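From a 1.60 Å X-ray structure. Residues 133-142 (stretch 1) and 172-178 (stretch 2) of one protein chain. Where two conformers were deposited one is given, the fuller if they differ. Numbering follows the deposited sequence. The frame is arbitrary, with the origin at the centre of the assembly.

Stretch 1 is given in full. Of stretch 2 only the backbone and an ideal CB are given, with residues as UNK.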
# COMPACT_ATOMS: atom_id res chain seq x y z
N ARG A 133 14.56 -4.66 -15.56
CA ARG A 133 14.67 -4.66 -14.11
C ARG A 133 15.43 -3.44 -13.66
O ARG A 133 15.02 -2.74 -12.73
CB ARG A 133 15.51 -5.85 -13.57
CG ARG A 133 14.91 -7.20 -13.59
CD ARG A 133 15.88 -8.27 -13.04
NE ARG A 133 15.40 -9.63 -13.29
CZ ARG A 133 15.95 -10.74 -12.77
NH1 ARG A 133 16.98 -10.65 -11.94
NH2 ARG A 133 15.44 -11.92 -13.06
N GLN A 134 16.53 -3.12 -14.33
CA GLN A 134 17.31 -1.92 -13.94
C GLN A 134 16.52 -0.65 -14.20
O GLN A 134 16.54 0.25 -13.38
CB GLN A 134 18.65 -1.86 -14.66
CG GLN A 134 19.61 -0.76 -14.11
CD GLN A 134 19.85 -0.89 -12.59
OE1 GLN A 134 20.23 -1.96 -12.09
NE2 GLN A 134 19.60 0.20 -11.84
N GLU A 135 15.77 -0.61 -15.28
CA GLU A 135 14.87 0.50 -15.55
C GLU A 135 13.90 0.66 -14.37
O GLU A 135 13.65 1.79 -13.89
CB GLU A 135 14.09 0.26 -16.82
CG GLU A 135 13.17 1.41 -17.12
CD GLU A 135 12.22 1.18 -18.26
OE1 GLU A 135 11.46 0.17 -18.28
OE2 GLU A 135 12.21 2.05 -19.14
N ARG A 136 13.31 -0.45 -13.93
CA ARG A 136 12.31 -0.38 -12.84
C ARG A 136 12.97 0.17 -11.58
O ARG A 136 12.38 1.02 -10.89
CB ARG A 136 11.70 -1.77 -12.58
CG ARG A 136 10.80 -1.82 -11.34
CD ARG A 136 9.98 -3.03 -11.23
NE ARG A 136 8.89 -3.09 -12.17
CZ ARG A 136 7.95 -4.02 -12.13
NH1 ARG A 136 7.98 -4.94 -11.16
NH2 ARG A 136 7.02 -4.09 -13.03
N PHE A 137 14.17 -0.30 -11.26
CA PHE A 137 14.87 0.18 -10.07
C PHE A 137 15.13 1.69 -10.20
O PHE A 137 14.94 2.45 -9.24
CB PHE A 137 16.18 -0.57 -9.82
CG PHE A 137 16.01 -2.05 -9.50
CD1 PHE A 137 14.83 -2.57 -9.05
CD2 PHE A 137 17.08 -2.92 -9.66
CE1 PHE A 137 14.70 -3.92 -8.76
CE2 PHE A 137 16.94 -4.27 -9.37
CZ PHE A 137 15.75 -4.75 -8.91
N ASP A 138 15.54 2.14 -11.39
CA ASP A 138 15.71 3.57 -11.65
C ASP A 138 14.45 4.39 -11.47
O ASP A 138 14.53 5.52 -10.95
CB ASP A 138 16.29 3.81 -13.04
CG ASP A 138 17.69 3.28 -13.20
OD1 ASP A 138 18.38 2.99 -12.18
OD2 ASP A 138 18.17 3.11 -14.33
N LEU A 139 13.29 3.84 -11.84
CA LEU A 139 12.02 4.52 -11.67
C LEU A 139 11.61 4.62 -10.20
O LEU A 139 11.11 5.65 -9.77
CB LEU A 139 10.93 3.81 -12.49
CG LEU A 139 11.15 3.92 -14.00
CD1 LEU A 139 10.09 3.07 -14.70
CD2 LEU A 139 11.18 5.30 -14.51
N VAL A 140 11.87 3.56 -9.43
CA VAL A 140 11.57 3.61 -8.02
C VAL A 140 12.50 4.61 -7.34
O VAL A 140 12.08 5.36 -6.46
CB VAL A 140 11.59 2.21 -7.37
CG1 VAL A 140 11.37 2.33 -5.86
CG2 VAL A 140 10.50 1.36 -8.01
N ARG A 141 13.78 4.59 -7.70
CA ARG A 141 14.70 5.58 -7.17
C ARG A 141 14.28 7.02 -7.53
O ARG A 141 14.38 7.94 -6.69
CB ARG A 141 16.13 5.31 -7.68
CG ARG A 141 17.16 6.22 -6.99
CD ARG A 141 18.62 6.02 -7.43
NE ARG A 141 18.82 4.70 -7.96
CZ ARG A 141 19.03 4.33 -9.22
NH1 ARG A 141 19.20 5.21 -10.22
NH2 ARG A 141 19.10 3.01 -9.46
N TYR A 142 13.78 7.22 -8.75
CA TYR A 142 13.28 8.51 -9.18
C TYR A 142 12.12 8.98 -8.28
O TYR A 142 12.07 10.12 -7.84
CB TYR A 142 12.84 8.46 -10.64
CG TYR A 142 12.48 9.83 -11.18
CD1 TYR A 142 13.45 10.69 -11.61
CD2 TYR A 142 11.15 10.28 -11.18
CE1 TYR A 142 13.15 11.97 -12.06
CE2 TYR A 142 10.83 11.57 -11.65
CZ TYR A 142 11.86 12.41 -12.06
OH TYR A 142 11.62 13.70 -12.53
N UNK A 172 19.10 -5.31 -0.40
CA UNK A 172 19.96 -4.89 -1.50
C UNK A 172 19.22 -3.99 -2.48
O UNK A 172 19.76 -2.96 -2.95
CB UNK A 172 20.52 -6.11 -2.23
N UNK A 173 18.00 -4.37 -2.83
CA UNK A 173 17.19 -3.58 -3.74
C UNK A 173 16.81 -2.25 -3.11
O UNK A 173 16.83 -1.22 -3.78
CB UNK A 173 15.93 -4.35 -4.15
N UNK A 174 16.41 -2.26 -1.84
CA UNK A 174 16.05 -0.99 -1.16
C UNK A 174 17.25 -0.05 -1.11
O UNK A 174 17.11 1.16 -1.30
CB UNK A 174 15.54 -1.26 0.26
N UNK A 175 18.44 -0.61 -0.85
CA UNK A 175 19.63 0.22 -0.78
C UNK A 175 19.92 0.83 -2.14
O UNK A 175 20.27 2.01 -2.21
CB UNK A 175 20.83 -0.59 -0.29
N UNK A 176 19.74 0.05 -3.20
CA UNK A 176 19.93 0.54 -4.56
C UNK A 176 18.99 1.66 -4.96
O UNK A 176 19.36 2.49 -5.79
CB UNK A 176 19.77 -0.62 -5.55
N UNK A 177 17.77 1.71 -4.41
CA UNK A 177 16.84 2.77 -4.82
C UNK A 177 16.84 3.95 -3.86
O UNK A 177 16.02 4.83 -3.96
CB UNK A 177 15.42 2.21 -4.93
N UNK A 178 17.80 3.94 -2.93
CA UNK A 178 18.02 5.00 -1.98
C UNK A 178 17.04 5.07 -0.85
O UNK A 178 16.66 6.15 -0.47
CB UNK A 178 18.02 6.34 -2.72

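Stretch 1 is helical throughout, and residues 172 to 176 of stretch 2 are helical too; the two axes approach to 10.2 Å at 58°. The CA atoms of Arg141 and position 177 lie 4.2 Å apart.

Position 172 has helical angles (-59/-45) and nothing of stretch 1 within 5.5 Å of its ideal CB. Stretch 1 therefore sets no preference; the residue is Ala172.

At position 173 CA-to-CB points sideways, and the ideal CB lies 4.8 Å from Phe137 CZ. A side chain with a long aliphatic portion could pass the ring; Leu, Met, Lys and Arg all qualify. The deposited residue is Arg173, chi1 m and then extended, with its CD 3.9 Å from Phe137 CZ. Its guanidinium is hydrogen-bonded elsewhere in the structure.

Positions 174 and 175 are helical, and neither ideal CB has an atom of stretch 1 within 5.5 Å; at 174 the CA-to-CB bond points away. Many residues would fit. They are Leu174 and Asn175.

At position 176 the bond points sideways, with the ideal CB 5.4 Å from both Arg141 NH2 and Phe137 CD2. The nearby guanidinium favours an acceptor, preferably an acid: Asp or Glu, with Asn or Gln as neutral alternatives. The backbone already contributes, since Arg141 NE donates to the O of 176 at 3.1 Å and 164°, the acceptor lying at the guanidinium edge near its plane. The residue is Asp176. Its chi1 of -170° (t) brings OD2 to 3.4 Å from Arg141 NH2, a salt bridge whose hydrogen bond is weak (145°). The same NH2 is 2.8 Å from Asp138 OD1, so Arg141 bridges two acids.

Position 177, at -97/9, is the first residue to leave helical angles. Its ideal CB lies 4.0 Å from Arg141 N, 4.2 Å from Val140 CG1 and 4.3 Å from Phe137 O. So close to a helix backbone, a compact apolar side chain such as Ala, Val or Ile is plausible. Val177 is found, with the largest covered area of either stretch, 93 Å². Its CG1 lies 4.2 Å from Phe137 CB, and its CG2 4.1 Å from Val140 CG1. Its carbonyl O also receives a CA-H...O contact from Arg141 CA at 3.6 Å.

Position 178 has phi/psi of 75/41, and positive phi by itself favours glycine, although Asn could also adopt it. An ideal CB would sit 4.4 Å from Arg141 CG. The residue is Gly178.

Stretch 2 172-178: ARLNDVG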
# COMPACT_ATOMS: atom_id res chain seq x y z
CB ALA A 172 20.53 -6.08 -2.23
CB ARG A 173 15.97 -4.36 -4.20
CG ARG A 173 16.33 -5.60 -4.98
CD ARG A 173 15.18 -6.44 -5.47
NE ARG A 173 15.71 -7.70 -5.96
CZ ARG A 173 15.07 -8.56 -6.72
NH1 ARG A 173 13.84 -8.35 -7.14
NH2 ARG A 173 15.70 -9.69 -7.05
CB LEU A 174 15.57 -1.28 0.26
CG LEU A 174 14.18 -1.92 0.33
CD1 LEU A 174 13.94 -2.45 1.74
CD2 LEU A 174 13.09 -0.91 -0.00
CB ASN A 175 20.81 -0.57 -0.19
CG ASN A 175 20.68 -0.74 1.32
OD1 ASN A 175 20.12 0.14 2.03
ND2 ASN A 175 21.19 -1.86 1.82
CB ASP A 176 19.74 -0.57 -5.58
CG ASP A 176 20.16 -0.15 -6.98
OD1 ASP A 176 21.37 0.16 -7.16
OD2 ASP A 176 19.38 -0.05 -7.97
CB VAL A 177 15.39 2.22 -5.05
CG1 VAL A 177 15.37 1.10 -6.09
CG2 VAL A 177 14.77 1.79 -3.71
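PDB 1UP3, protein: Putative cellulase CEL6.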